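Probable receptor YhhM (Klebsiella variicola At-22, PDB 3Q6C) is of unknown function, though its name suggests a receptor role; it is a small, largely beta-stranded member of the DUF2500 family. Local coordinates at residues V8-E13 and E36-P41; E32-A37 and V49-A54. One frame throughout, in Å; residues are numbered along the deposited sequence.

Contact 1: V8-E13 and E36-P41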
loop_
_atom_site.group_PDB
_atom_site.type_symbol
_atom_site.label_atom_id
_atom_site.label_comp_id
_atom_site.label_asym_id
_atom_site.label_seq_id
_atom_site.Cartn_x
_atom_site.Cartn_y
_atom_site.Cartn_z
ATOM N N VAL A 8 0.828 4.753 -5.524
ATOM C CA VAL A 8 -0.260 3.990 -4.927
ATOM C C VAL A 8 -1.238 3.545 -6.014
ATOM O O VAL A 8 -2.199 4.247 -6.335
ATOM C CB VAL A 8 -0.995 4.823 -3.866
ATOM C CG1 VAL A 8 -2.114 4.013 -3.245
ATOM C CG2 VAL A 8 -0.009 5.254 -2.788
ATOM N N SER A 9 -0.947 2.372 -6.580
ATOM C CA SER A 9 -1.730 1.746 -7.642
ATOM C C SER A 9 -3.218 1.804 -7.422
ATOM O O SER A 9 -3.936 2.476 -8.160
ATOM C CB SER A 9 -1.349 0.271 -7.789
ATOM O OG SER A 9 -0.245 0.091 -8.639
ATOM N N ASN A 10 -3.685 1.066 -6.421
ATOM C CA ASN A 10 -5.103 1.017 -6.123
ATOM C C ASN A 10 -5.367 0.509 -4.725
ATOM O O ASN A 10 -4.473 -0.010 -4.061
ATOM C CB ASN A 10 -5.826 0.111 -7.123
ATOM C CG ASN A 10 -5.597 -1.361 -6.845
ATOM O OD1 ASN A 10 -4.463 -1.832 -6.872
ATOM N ND2 ASN A 10 -6.672 -2.094 -6.567
ATOM N N LYS A 11 -6.619 0.655 -4.301
ATOM C CA LYS A 11 -7.077 0.230 -2.987
ATOM C C LYS A 11 -8.394 -0.531 -3.106
ATOM O O LYS A 11 -9.294 -0.146 -3.857
ATOM C CB LYS A 11 -7.272 1.450 -2.081
ATOM C CG LYS A 11 -5.980 1.995 -1.477
ATOM C CD LYS A 11 -6.181 3.385 -0.868
ATOM C CE LYS A 11 -7.245 3.404 0.233
ATOM N NZ LYS A 11 -7.595 4.812 0.607
ATOM N N ARG A 12 -8.506 -1.621 -2.365
ATOM C CA ARG A 12 -9.719 -2.400 -2.400
ATOM C C ARG A 12 -10.177 -2.698 -0.995
ATOM O O ARG A 12 -9.375 -3.010 -0.124
ATOM C CB ARG A 12 -9.506 -3.709 -3.159
ATOM C CG ARG A 12 -10.799 -4.497 -3.395
ATOM C CD ARG A 12 -10.545 -5.830 -4.095
ATOM N NE ARG A 12 -9.743 -6.742 -3.277
ATOM C CZ ARG A 12 -9.365 -7.958 -3.659
ATOM N NH1 ARG A 12 -9.713 -8.420 -4.855
ATOM N NH2 ARG A 12 -8.637 -8.718 -2.844
ATOM N N GLU A 13 -11.479 -2.566 -0.784
ATOM C CA GLU A 13 -12.106 -2.859 0.496
ATOM C C GLU A 13 -12.982 -4.056 0.158
ATOM O O GLU A 13 -13.749 -4.022 -0.801
ATOM C CB GLU A 13 -12.966 -1.689 0.955
ATOM C CG GLU A 13 -13.135 -1.607 2.458
ATOM C CD GLU A 13 -13.981 -0.419 2.875
ATOM O OE1 GLU A 13 -14.071 0.548 2.087
ATOM O OE2 GLU A 13 -14.546 -0.449 3.991
ATOM N N GLU A 36 -6.764 -3.895 1.294
ATOM C CA GLU A 36 -5.590 -4.138 0.466
ATOM C C GLU A 36 -5.191 -2.899 -0.339
ATOM O O GLU A 36 -6.041 -2.183 -0.877
ATOM C CB GLU A 36 -5.864 -5.289 -0.501
ATOM C CG GLU A 36 -5.917 -6.671 0.134
ATOM C CD GLU A 36 -6.437 -7.752 -0.819
ATOM O OE1 GLU A 36 -6.065 -7.750 -2.012
ATOM O OE2 GLU A 36 -7.215 -8.615 -0.370
ATOM N N ALA A 37 -3.890 -2.645 -0.414
ATOM C CA ALA A 37 -3.382 -1.518 -1.177
ATOM C C ALA A 37 -2.315 -2.038 -2.118
ATOM O O ALA A 37 -1.498 -2.882 -1.746
ATOM C CB ALA A 37 -2.795 -0.487 -0.257
ATOM N N SER A 38 -2.328 -1.552 -3.350
ATOM C CA SER A 38 -1.329 -1.984 -4.312
ATOM C C SER A 38 -0.367 -0.856 -4.606
ATOM O O SER A 38 -0.770 0.292 -4.753
ATOM C CB SER A 38 -1.982 -2.449 -5.611
ATOM O OG SER A 38 -2.602 -3.709 -5.445
ATOM N N PHE A 39 0.914 -1.194 -4.675
ATOM C CA PHE A 39 1.945 -0.220 -4.976
ATOM C C PHE A 39 2.632 -0.624 -6.271
ATOM O O PHE A 39 2.900 -1.813 -6.513
ATOM C CB PHE A 39 2.933 -0.163 -3.828
ATOM C CG PHE A 39 2.318 0.311 -2.553
ATOM C CD1 PHE A 39 2.220 1.673 -2.279
ATOM C CD2 PHE A 39 1.777 -0.602 -1.644
ATOM C CE1 PHE A 39 1.590 2.124 -1.116
ATOM C CE2 PHE A 39 1.144 -0.164 -0.483
ATOM C CZ PHE A 39 1.049 1.204 -0.216
ATOM N N ARG A 40 2.900 0.365 -7.113
ATOM C CA ARG A 40 3.539 0.100 -8.389
ATOM C C ARG A 40 4.763 0.978 -8.595
ATOM O O ARG A 40 4.793 2.133 -8.178
ATOM C CB ARG A 40 2.538 0.330 -9.522
ATOM C CG ARG A 40 3.114 0.187 -10.907
ATOM C CD ARG A 40 2.097 0.602 -11.930
ATOM N NE ARG A 40 0.930 -0.268 -11.905
ATOM C CZ ARG A 40 -0.278 0.116 -12.297
ATOM N NH1 ARG A 40 -0.464 1.358 -12.733
ATOM N NH2 ARG A 40 -1.292 -0.740 -12.267
ATOM N N PRO A 41 5.796 0.433 -9.243
ATOM C CA PRO A 41 7.015 1.207 -9.488
ATOM C C PRO A 41 6.760 2.333 -10.488
ATOM O O PRO A 41 6.038 2.140 -11.471
ATOM C CB PRO A 41 7.989 0.159 -10.040
ATOM C CG PRO A 41 7.463 -1.151 -9.472
ATOM C CD PRO A 41 5.976 -0.979 -9.626
#
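Asn10 O is gripped from the neighbouring strand by Ser38 N, at 2.7 Å and with an N-H...O angle of 168°, and Ala37 CA adds a weaker C-H...O contact to the same oxygen at 3.4 Å. Two residues further along, Arg12 and Glu36 form a regular hydrogen-bonded antiparallel pair: Arg12 N donates to Glu36 O at 2.9 Å, and Glu36 N returns a bond to Arg12 O at 3.1 Å. Between these rungs Lys11 faces Ala37; Lys11 CG passes the alanine methyl and the chain then leads away, NZ donating to Leu60 O with a cation-pi contact to the Tyr57 ring. Toward the other end the regular ladder gives way to a classic beta bulge, in which Ser9 and Asn10 together stand opposite Ser38. The backbone of Ser9 is bent to helix-like torsions to fit in the extra residue, and the bond from Asn10 N to Ser38 O is weak, stretched to 3.4 Å. A small serine suits a bulge that turns its side chain toward the partner strand: Ser9 OG sits over one face of the Arg40 guanidinium, offset toward its rim, while Arg40 NH2 pairs with Glu47. The faces of the sheet differ in character. With Val8 and Phe39 lying side by side, Val8 CG2 meets Phe39 CE1 at 3.9 Å, and the phenylalanine ring also packs on Phe78. On the more polar face, Arg12 and Glu36 run side by side in the same direction, and a bend at chi3 (64°) swings Arg12 NE round, presenting the guanidinium edge to the carboxylate, their planes 70° apart. Arg12 NH2 lies 2.9 Å from both Glu36 OE1 and OE2, its salt-bridging hydrogen bond to OE2 being weak.

Contact 2: E32-A37 and V49-A54; sequences EMRYEA and VFRLDA
Ala37 and Phe50 exchange two backbone hydrogen bonds, N to O in each direction at 3.0 Å, where the antiparallel strands 33-37 and 49-52 pass at 141° between their chain directions. The next rung is less regular. Leu52 N still donates to Tyr35 O at 3.1 Å, but from well above the carbonyl plane, and the return link runs through a water that accepts from Tyr35 N and donates to Leu52 O, Tyr35 N and Leu52 O both lying 2.7 Å from the water oxygen. The water also takes a weak bond from Arg51 NE. These strands form a beta hairpin, and beyond Leu52 the second arm turns into helix 54-59, with Asp53 at the N-cap: its OD1 accepts from Gln56 N. At this turn Ala54 rests on one face of the Tyr35 ring, its CA over the ring centre and its CB 3.4 Å from Tyr35 CZ; a residue as small as alanine allows the helix start to come this close to the ring, which also meets Tyr57. On the same side of the sheet Ala37 CB touches Leu52 CD1 at 3.6 Å, and the Phe50 ring leads away from Ala37 and packs on Phe75, Leu68 and Tyr70. The reverse side is charged. Arg34 CG is anti to the backbone N (chi1 -172°) and the chain runs extended as far as NE, crossing the Arg51 chain at about a right angle. Arg34 NH1 comes within 3.6 Å of Arg51 NE, with the guanidinium planes only 13° apart, and the Arg51 CG and CD methylenes lie against the Arg34 group, CG over one face. Glu36 OE2, in a long ion pair with Arg34 NE, probably eases the repulsion between the two arginines; the acid's stronger partner is Arg12.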
loop_
_atom_site.group_PDB
_atom_site.type_symbol
_atom_site.label_atom_id
_atom_site.label_comp_id
_atom_site.label_asym_id
_atom_site.label_seq_id
_atom_site.Cartn_x
_atom_site.Cartn_y
_atom_site.Cartn_z
ATOM N N GLU A 32 -14.254 -9.565 9.118
ATOM C CA GLU A 32 -15.344 -9.268 8.196
ATOM C C GLU A 32 -14.847 -8.336 7.096
ATOM O O GLU A 32 -15.126 -8.549 5.918
ATOM C CB GLU A 32 -16.504 -8.605 8.940
ATOM C CG GLU A 32 -17.879 -9.142 8.565
ATOM C CD GLU A 32 -18.238 -10.396 9.336
ATOM O OE1 GLU A 32 -18.302 -10.314 10.582
ATOM O OE2 GLU A 32 -18.455 -11.457 8.705
HETATM N N MSE A 33 -14.110 -7.303 7.486
HETATM C CA MSE A 33 -13.573 -6.347 6.526
HETATM C C MSE A 33 -12.095 -6.575 6.247
HETATM O O MSE A 33 -11.290 -6.665 7.170
HETATM C CB MSE A 33 -13.774 -4.918 7.036
HETATM C CG MSE A 33 -15.220 -4.508 7.115
HETATM SE SE MSE A 33 -16.033 -4.456 5.360
HETATM C CE MSE A 33 -16.255 -2.537 5.218
ATOM N N ARG A 34 -11.743 -6.671 4.971
ATOM C CA ARG A 34 -10.356 -6.865 4.580
ATOM C C ARG A 34 -9.906 -5.688 3.734
ATOM O O ARG A 34 -10.636 -5.237 2.852
ATOM C CB ARG A 34 -10.189 -8.143 3.771
ATOM C CG ARG A 34 -8.735 -8.498 3.502
ATOM C CD ARG A 34 -8.630 -9.769 2.685
ATOM N NE ARG A 34 -7.292 -10.351 2.736
ATOM C CZ ARG A 34 -6.690 -10.755 3.851
ATOM N NH1 ARG A 34 -7.304 -10.640 5.023
ATOM N NH2 ARG A 34 -5.475 -11.285 3.789
ATOM N N TYR A 35 -8.702 -5.192 4.001
ATOM C CA TYR A 35 -8.185 -4.064 3.247
ATOM C C TYR A 35 -6.891 -4.402 2.517
ATOM O O TYR A 35 -6.033 -5.108 3.045
ATOM C CB TYR A 35 -7.968 -2.869 4.174
ATOM C CG TYR A 35 -9.177 -2.496 5.006
ATOM C CD1 TYR A 35 -9.425 -3.112 6.235
ATOM C CD2 TYR A 35 -10.061 -1.513 4.579
ATOM C CE1 TYR A 35 -10.525 -2.748 7.019
ATOM C CE2 TYR A 35 -11.161 -1.145 5.351
ATOM C CZ TYR A 35 -11.386 -1.762 6.566
ATOM O OH TYR A 35 -12.466 -1.376 7.332
ATOM N N GLU A 36 -6.764 -3.895 1.294
ATOM C CA GLU A 36 -5.590 -4.138 0.466
ATOM C C GLU A 36 -5.191 -2.899 -0.339
ATOM O O GLU A 36 -6.041 -2.183 -0.877
ATOM C CB GLU A 36 -5.864 -5.289 -0.501
ATOM C CG GLU A 36 -5.917 -6.671 0.134
ATOM C CD GLU A 36 -6.437 -7.752 -0.819
ATOM O OE1 GLU A 36 -6.065 -7.750 -2.012
ATOM O OE2 GLU A 36 -7.215 -8.615 -0.370
ATOM N N ALA A 37 -3.890 -2.645 -0.414
ATOM C CA ALA A 37 -3.382 -1.518 -1.177
ATOM C C ALA A 37 -2.315 -2.038 -2.118
ATOM O O ALA A 37 -1.498 -2.882 -1.746
ATOM C CB ALA A 37 -2.795 -0.487 -0.257
ATOM N N VAL A 49 0.705 -6.330 -3.861
ATOM C CA VAL A 49 -0.395 -6.226 -2.920
ATOM C C VAL A 49 -0.005 -6.417 -1.464
ATOM O O VAL A 49 0.606 -7.419 -1.099
ATOM C CB VAL A 49 -1.481 -7.261 -3.238
ATOM C CG1 VAL A 49 -2.689 -7.039 -2.332
ATOM C CG2 VAL A 49 -1.868 -7.164 -4.692
ATOM N N PHE A 50 -0.382 -5.448 -0.637
ATOM C CA PHE A 50 -0.117 -5.497 0.792
ATOM C C PHE A 50 -1.434 -5.442 1.575
ATOM O O PHE A 50 -2.344 -4.674 1.239
ATOM C CB PHE A 50 0.752 -4.318 1.199
ATOM C CG PHE A 50 2.186 -4.457 0.807
ATOM C CD1 PHE A 50 3.064 -5.207 1.591
ATOM C CD2 PHE A 50 2.673 -3.821 -0.330
ATOM C CE1 PHE A 50 4.406 -5.317 1.249
ATOM C CE2 PHE A 50 4.013 -3.923 -0.687
ATOM C CZ PHE A 50 4.885 -4.671 0.106
ATOM N N ARG A 51 -1.534 -6.270 2.611
ATOM C CA ARG A 51 -2.718 -6.286 3.460
ATOM C C ARG A 51 -2.505 -5.215 4.523
ATOM O O ARG A 51 -1.414 -5.091 5.070
ATOM C CB ARG A 51 -2.886 -7.632 4.156
ATOM C CG ARG A 51 -4.147 -7.685 4.982
ATOM C CD ARG A 51 -4.083 -8.688 6.123
ATOM N NE ARG A 51 -5.237 -8.517 7.010
ATOM C CZ ARG A 51 -5.314 -8.983 8.254
ATOM N NH1 ARG A 51 -4.302 -9.666 8.781
ATOM N NH2 ARG A 51 -6.393 -8.740 8.984
ATOM N N LEU A 52 -3.546 -4.448 4.814
ATOM C CA LEU A 52 -3.455 -3.391 5.810
ATOM C C LEU A 52 -4.677 -3.425 6.720
ATOM O O LEU A 52 -5.670 -4.107 6.426
ATOM C CB LEU A 52 -3.432 -2.022 5.127
ATOM C CG LEU A 52 -2.517 -1.760 3.945
ATOM C CD1 LEU A 52 -2.822 -0.395 3.355
ATOM C CD2 LEU A 52 -1.089 -1.840 4.401
ATOM N N ASP A 53 -4.610 -2.702 7.833
ATOM C CA ASP A 53 -5.783 -2.613 8.683
ATOM C C ASP A 53 -6.443 -1.337 8.173
ATOM O O ASP A 53 -5.876 -0.646 7.321
ATOM C CB ASP A 53 -5.421 -2.510 10.170
ATOM C CG ASP A 53 -4.513 -1.347 10.484
ATOM O OD1 ASP A 53 -4.299 -0.478 9.613
ATOM O OD2 ASP A 53 -4.018 -1.306 11.629
ATOM N N ALA A 54 -7.621 -1.013 8.684
ATOM C CA ALA A 54 -8.337 0.164 8.212
ATOM C C ALA A 54 -7.638 1.508 8.417
ATOM O O ALA A 54 -7.539 2.308 7.486
ATOM C CB ALA A 54 -9.725 0.201 8.831
HETATM O O HOH W 1 -7.496 -6.051 6.283
#

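Overall arrangement
Strand 33-41 is common to both contacts: in contact 1 one of its edges pairs with strand 2-15, and in contact 2 the other pairs with strand 48-52, an outermost strand of the sheet within this chain. The centre of contact 1 is about 5 Å from the centre of the chain, that of contact 2 about 9 Å; both are partly buried, contact 2 with more exposed residues. Contact 1 absorbs its irregularity as a backbone bulge; contact 2 takes a water into its ladder. Phe39 against Phe50 joins them in one apolar layer. On the charged face Glu36 bridges Arg12 and, by a long weak ion pair, Arg34, against which Arg51 of strand 48-52 lies.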